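PDB 3BJQ: phage-related protein from Bordetella bronchiseptica RB50, which is of unproven function but is probably a major capsid protein that builds the shell of a phage or prophage head. Local coordinates for residues 30-35 with 121-126; 135-140 with 300-305; 143-148 with 306-311; 154-159 with 191-196; 180-185 with 243-248. All coordinates share one frame; numbering follows the deposited sequence.

Interactions 3 and 5 belong to one six-stranded mixed sheet. The 306-311 and 243-248 segments are neighbours in it, and both contacts rest on backbone hydrogen bonds. Interaction 5 is buried, while interaction 3 lies at an outer strand and uses water. Interaction 2 joins the loops that lead into two strands of this sheet and is held by packing without hydrogen bonds. Interaction 4 lies near the surface, its centre about 27 Å from the centre of the chain, and ties two helix starts with a histidine and a lysine. Interaction 1 is the most central. A buried carboxylate carries it, and Ile30 and Leu34 pack on Met181 and Trp246 of interaction 5.

Interaction 1 of 5, residues 30-35 with 121-126; sequences IGKKLF and LAHEHE
Glu124 sets its CG anti to the backbone N (chi1 -170°) and bends at chi2 (79°), which turns the carboxylate toward Ile30 and Gly31. The two oxygens take the backbone N-H groups of Ile30 and Gly31. Ile30 N gives to OE2 of Glu124 at 2.9 Å, on the syn lone pair, in a nearly straight bond. Gly31 N gives to OE1 of Glu124, also at 2.9 Å. This donor arrives on the syn side too, but it stands 33° out of the carboxylate plane. OE2 has a further donor in the indole NE1 of Trp241. The charge of this buried group is therefore probably stabilised by three N-H groups. Beside it, CE1 of His123 lies 3.5 Å from CG of Lys32. The lysine chain passes the imidazole at about a right angle, with CE over one ring face, while Lys32 N meets the ring edge in plane. NE2 of His123 is held by OG1 of Thr266, which also bonds Phe35 O. The backbones come close here, with CA of Gly31 only 5.0 Å from CA of Glu124. NZ of Lys32 bonds a tetraethylene glycol, probably from the crystallisation liquor. A carboxylate here binds successive N-H groups at the start of a helical turn. It fastens the short, weakly bonded helix 31-34 to helix 105-131. Helix 105-131 is consistent with the long spine helix of HK97-type coat proteins.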
# COMPACT_ATOMS: atom_id res chain seq x y z
N ILE E 30 10.27 -30.55 25.66
CA ILE E 30 11.62 -30.44 25.11
C ILE E 30 11.93 -31.45 23.99
O ILE E 30 13.03 -31.44 23.46
CB ILE E 30 12.68 -30.49 26.24
CG1 ILE E 30 12.58 -31.81 27.01
CG2 ILE E 30 12.49 -29.29 27.20
CD1 ILE E 30 13.86 -32.28 27.64
N GLY E 31 10.96 -32.28 23.61
CA GLY E 31 11.17 -33.30 22.57
C GLY E 31 11.74 -32.77 21.26
O GLY E 31 12.64 -33.36 20.68
N LYS E 32 11.24 -31.63 20.83
CA LYS E 32 11.71 -30.98 19.60
C LYS E 32 13.12 -30.41 19.73
O LYS E 32 13.75 -30.05 18.74
CB LYS E 32 10.73 -29.90 19.16
CG LYS E 32 9.34 -30.44 18.90
CD LYS E 32 8.30 -29.36 18.61
CE LYS E 32 7.07 -29.98 17.95
NZ LYS E 32 5.99 -29.00 17.56
N LYS E 33 13.64 -30.37 20.96
CA LYS E 33 15.03 -29.92 21.17
C LYS E 33 16.02 -31.04 20.91
O LYS E 33 17.21 -30.79 20.72
CB LYS E 33 15.20 -29.40 22.60
CG LYS E 33 14.45 -28.09 22.91
CD LYS E 33 15.15 -26.91 22.29
CE LYS E 33 14.34 -25.64 22.51
NZ LYS E 33 15.21 -24.42 22.70
N LEU E 34 15.54 -32.28 20.95
CA LEU E 34 16.32 -33.47 20.62
C LEU E 34 16.00 -33.93 19.19
O LEU E 34 16.88 -34.43 18.50
CB LEU E 34 16.01 -34.62 21.58
CG LEU E 34 16.56 -34.54 23.01
CD1 LEU E 34 15.82 -33.49 23.82
CD2 LEU E 34 16.48 -35.91 23.66
N PHE E 35 14.75 -33.72 18.77
CA PHE E 35 14.25 -34.19 17.49
C PHE E 35 13.57 -33.07 16.74
O PHE E 35 12.32 -33.07 16.63
CB PHE E 35 13.22 -35.30 17.73
CG PHE E 35 13.76 -36.54 18.38
CD1 PHE E 35 13.77 -36.67 19.76
CD2 PHE E 35 14.20 -37.60 17.62
CE1 PHE E 35 14.24 -37.82 20.36
CE2 PHE E 35 14.68 -38.76 18.21
CZ PHE E 35 14.69 -38.87 19.59
N LEU E 121 1.92 -33.71 23.58
CA LEU E 121 2.25 -34.58 24.69
C LEU E 121 2.58 -35.98 24.17
O LEU E 121 3.47 -36.63 24.69
CB LEU E 121 1.09 -34.59 25.70
CG LEU E 121 1.37 -34.90 27.18
CD1 LEU E 121 2.58 -34.11 27.70
CD2 LEU E 121 0.12 -34.61 28.03
N ALA E 122 1.86 -36.44 23.15
CA ALA E 122 2.16 -37.74 22.53
C ALA E 122 3.55 -37.71 21.89
O ALA E 122 4.32 -38.66 22.00
CB ALA E 122 1.12 -38.09 21.50
N HIS E 123 3.87 -36.60 21.24
CA HIS E 123 5.21 -36.41 20.65
C HIS E 123 6.31 -36.45 21.72
O HIS E 123 7.35 -37.06 21.54
CB HIS E 123 5.25 -35.09 19.89
CG HIS E 123 6.58 -34.78 19.30
ND1 HIS E 123 7.48 -33.93 19.92
CD2 HIS E 123 7.19 -35.23 18.18
CE1 HIS E 123 8.57 -33.85 19.20
NE2 HIS E 123 8.43 -34.62 18.13
N GLU E 124 6.06 -35.76 22.82
CA GLU E 124 6.98 -35.74 23.94
C GLU E 124 7.29 -37.16 24.43
O GLU E 124 8.44 -37.52 24.69
CB GLU E 124 6.39 -34.93 25.11
CG GLU E 124 7.42 -34.65 26.24
CD GLU E 124 8.40 -33.48 25.91
OE1 GLU E 124 8.44 -33.05 24.74
OE2 GLU E 124 9.11 -32.98 26.82
N HIS E 125 6.26 -37.97 24.56
CA HIS E 125 6.43 -39.34 25.01
C HIS E 125 7.19 -40.22 23.98
O HIS E 125 8.05 -41.02 24.35
CB HIS E 125 5.07 -39.95 25.33
CG HIS E 125 5.17 -41.31 25.95
ND1 HIS E 125 5.38 -42.45 25.21
CD2 HIS E 125 5.16 -41.70 27.25
CE1 HIS E 125 5.47 -43.49 26.02
NE2 HIS E 125 5.34 -43.06 27.26
N GLU E 126 6.88 -40.06 22.70
CA GLU E 126 7.60 -40.82 21.67
C GLU E 126 9.07 -40.44 21.55
O GLU E 126 9.91 -41.26 21.24
CB GLU E 126 6.92 -40.73 20.31
CG GLU E 126 6.23 -42.05 19.95
CD GLU E 126 7.18 -43.26 20.18
OE1 GLU E 126 8.35 -43.22 19.71
OE2 GLU E 126 6.77 -44.23 20.87

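Interaction 2 of 5, residues 135-140 with 300-305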
# COMPACT_ATOMS: atom_id res chain seq x y z
N ALA E 135 18.89 -49.71 24.27
CA ALA E 135 19.09 -50.63 23.15
C ALA E 135 19.51 -49.93 21.85
O ALA E 135 20.03 -50.56 20.95
CB ALA E 135 17.83 -51.44 22.91
N LYS E 136 19.30 -48.62 21.77
CA LYS E 136 19.61 -47.88 20.54
C LYS E 136 21.04 -47.38 20.55
O LYS E 136 21.48 -46.78 19.58
CB LYS E 136 18.69 -46.67 20.41
CG LYS E 136 17.22 -46.97 20.72
CD LYS E 136 16.50 -47.53 19.55
CE LYS E 136 15.73 -46.46 18.80
NZ LYS E 136 15.18 -47.10 17.56
N TYR E 137 21.77 -47.61 21.63
CA TYR E 137 23.12 -47.09 21.75
C TYR E 137 24.12 -48.22 21.83
O TYR E 137 23.80 -49.29 22.36
CB TYR E 137 23.22 -46.24 23.01
CG TYR E 137 22.29 -45.05 22.99
CD1 TYR E 137 22.70 -43.85 22.42
CD2 TYR E 137 21.01 -45.15 23.50
CE1 TYR E 137 21.86 -42.77 22.38
CE2 TYR E 137 20.15 -44.06 23.47
CZ TYR E 137 20.59 -42.87 22.91
OH TYR E 137 19.77 -41.78 22.86
N ASN E 138 25.33 -47.98 21.34
CA ASN E 138 26.43 -48.92 21.53
C ASN E 138 27.01 -48.66 22.93
O ASN E 138 26.73 -47.64 23.52
CB ASN E 138 27.44 -48.86 20.36
CG ASN E 138 28.37 -47.68 20.41
OD1 ASN E 138 28.59 -47.08 21.46
ND2 ASN E 138 28.96 -47.35 19.26
N ALA E 139 27.79 -49.61 23.45
CA ALA E 139 28.29 -49.58 24.83
C ALA E 139 29.13 -48.36 25.15
O ALA E 139 29.13 -47.93 26.30
CB ALA E 139 29.08 -50.88 25.14
N ASP E 140 29.83 -47.80 24.16
CA ASP E 140 30.62 -46.58 24.38
C ASP E 140 29.76 -45.31 24.45
O ASP E 140 30.27 -44.23 24.77
CB ASP E 140 31.67 -46.40 23.28
CG ASP E 140 32.77 -47.47 23.31
OD1 ASP E 140 32.65 -48.47 24.06
OD2 ASP E 140 33.76 -47.30 22.57
N SER E 300 18.39 -40.73 13.95
CA SER E 300 19.16 -40.86 12.72
C SER E 300 20.64 -41.03 12.99
O SER E 300 21.30 -41.70 12.23
CB SER E 300 18.88 -39.65 11.78
OG SER E 300 18.97 -38.41 12.47
N GLY E 301 21.16 -40.44 14.07
CA GLY E 301 22.60 -40.44 14.35
C GLY E 301 22.96 -40.80 15.78
O GLY E 301 23.23 -39.93 16.60
N MSE E 302 23.00 -42.09 16.06
CA MSE E 302 23.31 -42.61 17.40
C MSE E 302 24.63 -42.10 17.95
O MSE E 302 24.73 -41.76 19.12
CB MSE E 302 23.29 -44.14 17.40
CG MSE E 302 23.65 -44.78 18.76
SE MSE E 302 25.55 -45.05 18.97
CE MSE E 302 25.69 -46.43 17.52
N LEU E 303 25.65 -42.02 17.11
CA LEU E 303 26.95 -41.58 17.59
C LEU E 303 26.95 -40.13 18.03
O LEU E 303 27.91 -39.68 18.64
CB LEU E 303 28.02 -41.76 16.51
CG LEU E 303 28.45 -43.18 16.18
CD1 LEU E 303 29.43 -43.11 14.96
CD2 LEU E 303 29.10 -43.86 17.37
N ALA E 304 25.91 -39.38 17.68
CA ALA E 304 25.78 -38.00 18.13
C ALA E 304 25.01 -37.91 19.46
O ALA E 304 24.74 -36.81 19.92
CB ALA E 304 25.13 -37.13 17.07
N GLY E 305 24.69 -39.07 20.06
CA GLY E 305 23.96 -39.14 21.32
C GLY E 305 24.66 -39.99 22.37
O GLY E 305 25.53 -40.83 22.06
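Met302, a selenomethionine, reaches across to Lys136, Tyr137 and Asn138. Its CB is 3.9 Å from Lys136 O. CG is anti to the backbone N (chi1 178°) and comes much closer, 3.1 Å from the same Lys136 O. CG also touches Tyr137, 3.9 Å from CD1 of the ring. The two side chains slide past each other in opposite directions. Bends at chi2 and chi3 then carry the chain on to Asn138. SE lies 3.8 Å from Asn138 N, and CE ends 3.8 Å from ND2 of Asn138. The asparagine crosses the methionine at about a right angle, and its ND2 also meets CD2 of Leu303 at 4.0 Å. Farther along the tyrosine, CE1 packs 3.9 Å from C of Gly305. The hydroxyl of Tyr137 bonds Ala131 O at the end of helix 105-131. No hydrogen bond joins the two segments, which meet by packing alone. The 135-140 loop follows helix 105-131 and leads into strand 142-144. The 300-305 turn links strand 286-299 to strand 305-309. Leu303 also packs on helices 158-173 and 52-58, and Ala304 rests on the same two helices.

Interaction 3 of 5, residues 143-148 with 306-311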
# COMPACT_ATOMS: atom_id res chain seq x y z
N VAL E 143 25.78 -45.31 29.73
CA VAL E 143 26.17 -45.81 31.04
C VAL E 143 24.89 -45.95 31.87
O VAL E 143 23.87 -45.35 31.56
CB VAL E 143 27.19 -44.87 31.74
CG1 VAL E 143 26.50 -43.65 32.32
CG2 VAL E 143 27.95 -45.60 32.81
N LYS E 144 24.95 -46.81 32.87
CA LYS E 144 23.85 -47.02 33.78
C LYS E 144 24.41 -46.87 35.18
O LYS E 144 25.21 -47.68 35.61
CB LYS E 144 23.27 -48.41 33.61
CG LYS E 144 21.95 -48.60 34.28
CD LYS E 144 21.34 -49.91 33.87
CE LYS E 144 20.01 -50.12 34.54
NZ LYS E 144 19.41 -51.41 34.14
N LEU E 145 23.99 -45.80 35.86
CA LEU E 145 24.56 -45.46 37.15
C LEU E 145 23.88 -46.29 38.21
O LEU E 145 22.67 -46.34 38.26
CB LEU E 145 24.41 -43.96 37.40
CG LEU E 145 25.09 -43.06 36.35
CD1 LEU E 145 24.95 -41.61 36.76
CD2 LEU E 145 26.56 -43.44 36.13
N VAL E 146 24.69 -46.95 39.04
CA VAL E 146 24.23 -47.85 40.09
C VAL E 146 24.74 -47.36 41.45
O VAL E 146 25.87 -46.85 41.56
CB VAL E 146 24.76 -49.28 39.85
CG1 VAL E 146 24.42 -50.19 41.01
CG2 VAL E 146 24.23 -49.84 38.54
N GLY E 147 23.91 -47.48 42.47
CA GLY E 147 24.31 -47.18 43.84
C GLY E 147 24.87 -45.79 44.00
O GLY E 147 24.24 -44.82 43.57
N SER E 148 26.06 -45.69 44.59
CA SER E 148 26.69 -44.41 44.90
C SER E 148 27.19 -43.61 43.68
O SER E 148 27.69 -42.48 43.85
CB SER E 148 27.85 -44.66 45.87
OG SER E 148 28.81 -45.53 45.28
N TYR E 306 24.29 -39.76 23.62
CA TYR E 306 24.86 -40.48 24.74
C TYR E 306 23.83 -40.56 25.88
O TYR E 306 23.32 -39.53 26.31
CB TYR E 306 26.12 -39.76 25.20
CG TYR E 306 26.96 -40.53 26.22
CD1 TYR E 306 26.62 -40.53 27.57
CD2 TYR E 306 28.09 -41.23 25.82
CE1 TYR E 306 27.36 -41.22 28.49
CE2 TYR E 306 28.85 -41.92 26.74
CZ TYR E 306 28.49 -41.91 28.07
OH TYR E 306 29.22 -42.59 29.01
N LEU E 307 23.56 -41.76 26.37
CA LEU E 307 22.59 -41.95 27.43
C LEU E 307 23.23 -42.31 28.79
O LEU E 307 24.03 -43.25 28.88
CB LEU E 307 21.63 -43.05 27.02
CG LEU E 307 20.52 -43.44 28.00
CD1 LEU E 307 19.54 -42.27 28.27
CD2 LEU E 307 19.84 -44.66 27.43
N ILE E 308 22.85 -41.56 29.83
CA ILE E 308 23.27 -41.83 31.21
C ILE E 308 22.01 -42.23 31.97
O ILE E 308 21.28 -41.38 32.46
CB ILE E 308 23.87 -40.56 31.87
CG1 ILE E 308 25.10 -40.08 31.11
CG2 ILE E 308 24.25 -40.82 33.34
CD1 ILE E 308 25.63 -38.74 31.61
N GLU E 309 21.77 -43.54 32.09
CA GLU E 309 20.56 -44.02 32.76
C GLU E 309 20.65 -43.92 34.29
O GLU E 309 21.71 -44.15 34.88
CB GLU E 309 20.30 -45.49 32.46
CG GLU E 309 20.07 -45.88 31.04
CD GLU E 309 19.66 -47.35 30.95
OE1 GLU E 309 18.47 -47.65 31.22
OE2 GLU E 309 20.54 -48.20 30.64
N ASP E 310 19.52 -43.60 34.91
CA ASP E 310 19.32 -43.66 36.36
C ASP E 310 20.07 -42.64 37.23
O ASP E 310 20.15 -42.81 38.45
CB ASP E 310 19.52 -45.09 36.86
CG ASP E 310 18.52 -46.05 36.21
OD1 ASP E 310 17.49 -45.56 35.71
OD2 ASP E 310 18.79 -47.28 36.19
N ALA E 311 20.57 -41.58 36.61
CA ALA E 311 21.27 -40.53 37.35
C ALA E 311 20.43 -40.04 38.54
O ALA E 311 20.94 -39.86 39.64
CB ALA E 311 21.62 -39.38 36.43
O HOH W 1 22.89 -47.33 29.76
O HOH W 2 20.94 -48.38 37.76
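Val143 and Lys144 pair in parallel with Ile308 and Glu309. Val143 N gives to Leu307 O at 2.8 Å, and Glu309 N gives to Val143 O, also at 2.8 Å. Just past the paired strand, Leu145 N adds a nearly straight bond of 3.0 Å to Glu309 O. On one sheet face Val143 and Ile308 lie side by side and point the same way, CG1 to CG2 at 3.8 Å. CD1 of Leu145 comes in obliquely and touches CG2 of Ile308 at 3.6 Å. The same methyl rests on Ala311. Lys144 and Glu309 project from the other face. The lysine chain is extended and runs beside Asp310, with CE 3.5 Å from OD2 of Asp310. Its NZ stays 4.7 Å from that OD2, so the opposite charges are near but not in contact. Two waters bridge the segments. One donates to OE2 of Glu309 and weakly to Val143 O; the other joins Leu145 O to OD2 of Asp310, 2.7 Å from Leu145 O. Outside this shell, OD1 of Asp244 accepts from Asp310 N, and Arg150 NE bonds Leu145 O. Strand 142-144 is an outermost strand of the mixed sheet within this chain. Strand 305-309 lies between it and strand 245-248, whose Val245 touches Ile308 and Ala311. Helix 158-173 packs on Tyr306 and Leu145.

Interaction 4 of 5, residues 154-159 with 191-196; sequences PDSDPT and KYHPKL
The His193 ring lies between two prolines. CD of Pro158 sits 3.5 Å above one face, toward the rim, in a CH-pi contact; the two side chains meet tip to tip. CD of Pro194 covers the opposite face. At the ring edge, in plane, NE2 of His193 donates to OG of Ser156 at 2.8 Å. The other nitrogen, ND1 of His193, accepts from Lys195 N at 3.1 Å, which suggests a neutral ring with its proton on NE2. His193 is at the N-cap of helix 194-199, and this second bond is its capping bond. Asp157 has the same position before helix 158-173, where its OD1 binds Lys160 N weakly. The contact thus brings two capped helix starts together within the region related to phage capsid protein E. OG of Ser156 has a second bond, to Ser153 O. Lys195 reaches over the 154-159 segment with a bend at chi4 (68°). Its NZ bonds Ser156 O at 2.8 Å, from 47° out of the carbonyl plane, and Asp155 O weakly at 3.2 Å. Pro154 and Pro194 touch through CB and CG at 3.7 Å. CD2 of Leu196 meets OG1 of Thr159, whose polar partner is Trp217 NE1.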
# COMPACT_ATOMS: atom_id res chain seq x y z
N PRO E 154 26.19 -38.26 47.48
CA PRO E 154 27.25 -37.26 47.54
C PRO E 154 28.56 -37.75 46.93
O PRO E 154 29.39 -36.94 46.52
CB PRO E 154 27.42 -37.03 49.04
CG PRO E 154 26.90 -38.27 49.68
CD PRO E 154 25.75 -38.67 48.82
N ASP E 155 28.74 -39.07 46.86
CA ASP E 155 29.94 -39.69 46.31
C ASP E 155 30.04 -39.71 44.79
O ASP E 155 31.10 -40.03 44.24
CB ASP E 155 30.05 -41.14 46.80
CG ASP E 155 30.26 -41.23 48.29
OD1 ASP E 155 30.59 -40.20 48.92
OD2 ASP E 155 30.09 -42.34 48.84
N SER E 156 28.95 -39.38 44.11
CA SER E 156 28.90 -39.38 42.66
C SER E 156 29.68 -38.21 42.07
O SER E 156 30.09 -37.29 42.78
CB SER E 156 27.46 -39.34 42.17
OG SER E 156 26.79 -38.19 42.67
N ASP E 157 29.90 -38.25 40.76
CA ASP E 157 30.67 -37.20 40.08
C ASP E 157 29.99 -36.86 38.75
O ASP E 157 30.48 -37.24 37.69
CB ASP E 157 32.11 -37.67 39.84
CG ASP E 157 33.08 -36.53 39.49
OD1 ASP E 157 32.66 -35.40 39.17
OD2 ASP E 157 34.30 -36.78 39.55
N PRO E 158 28.85 -36.13 38.82
CA PRO E 158 28.15 -35.68 37.63
C PRO E 158 29.07 -35.05 36.57
O PRO E 158 28.92 -35.33 35.39
CB PRO E 158 27.18 -34.61 38.18
CG PRO E 158 26.88 -35.06 39.55
CD PRO E 158 28.16 -35.69 40.05
N THR E 159 30.00 -34.19 36.98
CA THR E 159 30.90 -33.54 36.04
C THR E 159 31.69 -34.55 35.22
O THR E 159 31.82 -34.43 34.01
CB THR E 159 31.84 -32.58 36.76
OG1 THR E 159 31.06 -31.55 37.39
CG2 THR E 159 32.84 -31.98 35.79
N LYS E 191 21.13 -29.85 42.33
CA LYS E 191 20.90 -28.55 43.00
C LYS E 191 21.82 -28.28 44.19
O LYS E 191 22.32 -27.17 44.35
CB LYS E 191 19.43 -28.42 43.44
CG LYS E 191 19.09 -27.06 44.06
CD LYS E 191 17.58 -26.77 44.12
CE LYS E 191 17.36 -25.29 44.53
NZ LYS E 191 16.02 -25.03 45.09
N TYR E 192 22.03 -29.29 45.02
CA TYR E 192 22.91 -29.16 46.18
C TYR E 192 23.98 -30.25 46.17
O TYR E 192 24.43 -30.66 47.24
CB TYR E 192 22.12 -29.26 47.49
CG TYR E 192 21.01 -28.24 47.65
CD1 TYR E 192 21.31 -26.90 47.90
CD2 TYR E 192 19.68 -28.62 47.59
CE1 TYR E 192 20.30 -25.97 48.04
CE2 TYR E 192 18.66 -27.69 47.73
CZ TYR E 192 18.98 -26.37 47.97
OH TYR E 192 17.97 -25.45 48.11
N HIS E 193 24.38 -30.73 45.00
CA HIS E 193 25.39 -31.79 44.97
C HIS E 193 26.67 -31.21 45.56
O HIS E 193 27.11 -30.19 45.08
CB HIS E 193 25.66 -32.31 43.56
CG HIS E 193 26.51 -33.53 43.53
ND1 HIS E 193 27.87 -33.49 43.71
CD2 HIS E 193 26.18 -34.84 43.42
CE1 HIS E 193 28.35 -34.72 43.68
NE2 HIS E 193 27.34 -35.56 43.52
N PRO E 194 27.26 -31.86 46.60
CA PRO E 194 28.40 -31.28 47.29
C PRO E 194 29.62 -30.96 46.42
O PRO E 194 30.34 -29.99 46.70
CB PRO E 194 28.73 -32.33 48.37
CG PRO E 194 28.18 -33.60 47.83
CD PRO E 194 26.91 -33.18 47.18
N LYS E 195 29.88 -31.76 45.40
CA LYS E 195 31.04 -31.53 44.54
C LYS E 195 30.80 -30.28 43.73
O LYS E 195 31.71 -29.49 43.55
CB LYS E 195 31.31 -32.71 43.59
CG LYS E 195 31.90 -33.95 44.24
CD LYS E 195 32.46 -34.90 43.19
CE LYS E 195 33.22 -36.10 43.78
NZ LYS E 195 32.33 -37.06 44.50
N LEU E 196 29.58 -30.12 43.24
CA LEU E 196 29.21 -28.93 42.45
C LEU E 196 29.17 -27.66 43.31
O LEU E 196 29.69 -26.61 42.92
CB LEU E 196 27.88 -29.16 41.73
CG LEU E 196 27.84 -30.37 40.76
CD1 LEU E 196 26.50 -30.47 40.01
CD2 LEU E 196 28.90 -30.27 39.77

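Interaction 5 of 5, residues 180-185 with 243-248; sequences LMLSRK and PDVWLG
Asp244 O is gripped twice by Ser183. The hydroxyl OG of Ser183 donates to it at 2.9 Å, and Ser183 N donates at 3.2 Å, nearly along the C=O axis. Ser183 OG stands between the backbone N and the carbonyl carbon (chi1 62°), where it also caps Ala186 N at the start of helix 184-191. Next to it the antiparallel strands are joined by the hydrogen-bonded pair Met181 and Trp246. Met181 N gives to Trp246 O at 2.8 Å, and Trp246 N gives to Met181 O at 3.0 Å. On the face of Met181 and Trp246, CB of Met181 touches CE3 of the indole at 4.0 Å. The selenomethionine chain bends so that its CE ends 3.7 Å from Asp244 O. The other face is aliphatic. Leu180 and Leu247 lie side by side, CD1 to CD1 at 3.9 Å, and Leu182 lies likewise beside Val245. Helix 158-173 covers Leu180 and Leu247, while helix 210-217 covers Leu180 and Leu182. The chemistry implies a buried sheet centre, greasy on both faces, with its backbone polar atoms paired. The serine joins the end of strand 179-183 both to its neighbour and to the helix that follows.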
# COMPACT_ATOMS: atom_id res chain seq x y z
N LEU E 180 22.14 -30.78 26.32
CA LEU E 180 22.16 -31.66 27.49
C LEU E 180 20.75 -31.68 28.05
O LEU E 180 20.21 -30.62 28.34
CB LEU E 180 23.20 -31.21 28.53
CG LEU E 180 23.59 -32.19 29.65
CD1 LEU E 180 25.04 -31.98 30.08
CD2 LEU E 180 22.68 -32.03 30.82
N MSE E 181 20.15 -32.87 28.13
CA MSE E 181 18.84 -33.07 28.73
C MSE E 181 19.01 -33.60 30.16
O MSE E 181 19.51 -34.69 30.37
CB MSE E 181 18.04 -34.10 27.91
CG MSE E 181 16.56 -34.17 28.20
SE MSE E 181 15.99 -34.92 29.88
CE MSE E 181 16.76 -36.67 29.74
N LEU E 182 18.61 -32.80 31.14
CA LEU E 182 18.54 -33.24 32.54
C LEU E 182 17.08 -33.51 32.87
O LEU E 182 16.25 -32.59 32.77
CB LEU E 182 19.00 -32.13 33.48
CG LEU E 182 20.42 -31.59 33.35
CD1 LEU E 182 20.64 -30.48 34.34
CD2 LEU E 182 21.40 -32.73 33.60
N SER E 183 16.76 -34.72 33.30
CA SER E 183 15.43 -34.97 33.81
C SER E 183 15.24 -34.18 35.10
O SER E 183 16.20 -33.85 35.77
CB SER E 183 15.22 -36.43 34.11
OG SER E 183 16.11 -36.87 35.14
N ARG E 184 14.00 -33.90 35.44
CA ARG E 184 13.63 -33.20 36.65
C ARG E 184 14.38 -33.76 37.87
O ARG E 184 14.96 -33.00 38.65
CB ARG E 184 12.11 -33.37 36.81
CG ARG E 184 11.45 -32.61 37.92
CD ARG E 184 9.93 -32.80 37.80
NE ARG E 184 9.51 -34.13 38.22
CZ ARG E 184 8.90 -34.41 39.37
NH1 ARG E 184 8.59 -33.45 40.24
NH2 ARG E 184 8.57 -35.66 39.66
N LYS E 185 14.36 -35.08 38.00
CA LYS E 185 15.05 -35.78 39.07
C LYS E 185 16.57 -35.59 39.05
O LYS E 185 17.17 -35.39 40.10
CB LYS E 185 14.74 -37.26 39.02
CG LYS E 185 13.38 -37.60 39.55
CD LYS E 185 13.05 -39.08 39.27
CE LYS E 185 11.84 -39.55 40.08
NZ LYS E 185 10.75 -38.55 40.12
N PRO E 243 14.45 -40.90 35.21
CA PRO E 243 15.50 -40.39 36.07
C PRO E 243 16.81 -40.17 35.31
O PRO E 243 17.88 -40.09 35.92
CB PRO E 243 15.65 -41.53 37.08
CG PRO E 243 15.40 -42.76 36.27
CD PRO E 243 14.53 -42.37 35.09
N ASP E 244 16.72 -39.99 34.00
CA ASP E 244 17.89 -40.03 33.14
C ASP E 244 18.52 -38.69 32.79
O ASP E 244 17.98 -37.63 33.06
CB ASP E 244 17.55 -40.76 31.85
CG ASP E 244 17.09 -42.19 32.08
OD1 ASP E 244 17.35 -42.78 33.16
OD2 ASP E 244 16.48 -42.74 31.14
N VAL E 245 19.73 -38.79 32.22
CA VAL E 245 20.44 -37.65 31.65
C VAL E 245 20.84 -38.07 30.25
O VAL E 245 21.14 -39.24 30.04
CB VAL E 245 21.64 -37.28 32.50
CG1 VAL E 245 22.49 -36.21 31.81
CG2 VAL E 245 21.14 -36.82 33.87
N TRP E 246 20.80 -37.15 29.30
CA TRP E 246 21.15 -37.45 27.92
C TRP E 246 21.95 -36.28 27.36
O TRP E 246 21.72 -35.15 27.74
CB TRP E 246 19.87 -37.68 27.12
CG TRP E 246 20.06 -37.84 25.64
CD1 TRP E 246 20.16 -39.02 24.94
CD2 TRP E 246 20.12 -36.79 24.66
NE1 TRP E 246 20.30 -38.76 23.61
CE2 TRP E 246 20.28 -37.40 23.40
CE3 TRP E 246 20.08 -35.38 24.72
CZ2 TRP E 246 20.39 -36.67 22.21
CZ3 TRP E 246 20.19 -34.65 23.55
CH2 TRP E 246 20.34 -35.30 22.30
N LEU E 247 22.89 -36.56 26.46
CA LEU E 247 23.67 -35.54 25.77
C LEU E 247 23.66 -35.82 24.29
O LEU E 247 23.74 -36.96 23.89
CB LEU E 247 25.13 -35.59 26.15
CG LEU E 247 25.67 -34.79 27.33
CD1 LEU E 247 25.47 -35.55 28.66
CD2 LEU E 247 27.14 -34.57 27.03
N GLY E 248 23.68 -34.78 23.46
CA GLY E 248 23.73 -35.01 22.03
C GLY E 248 24.14 -33.81 21.24
O GLY E 248 24.14 -32.68 21.75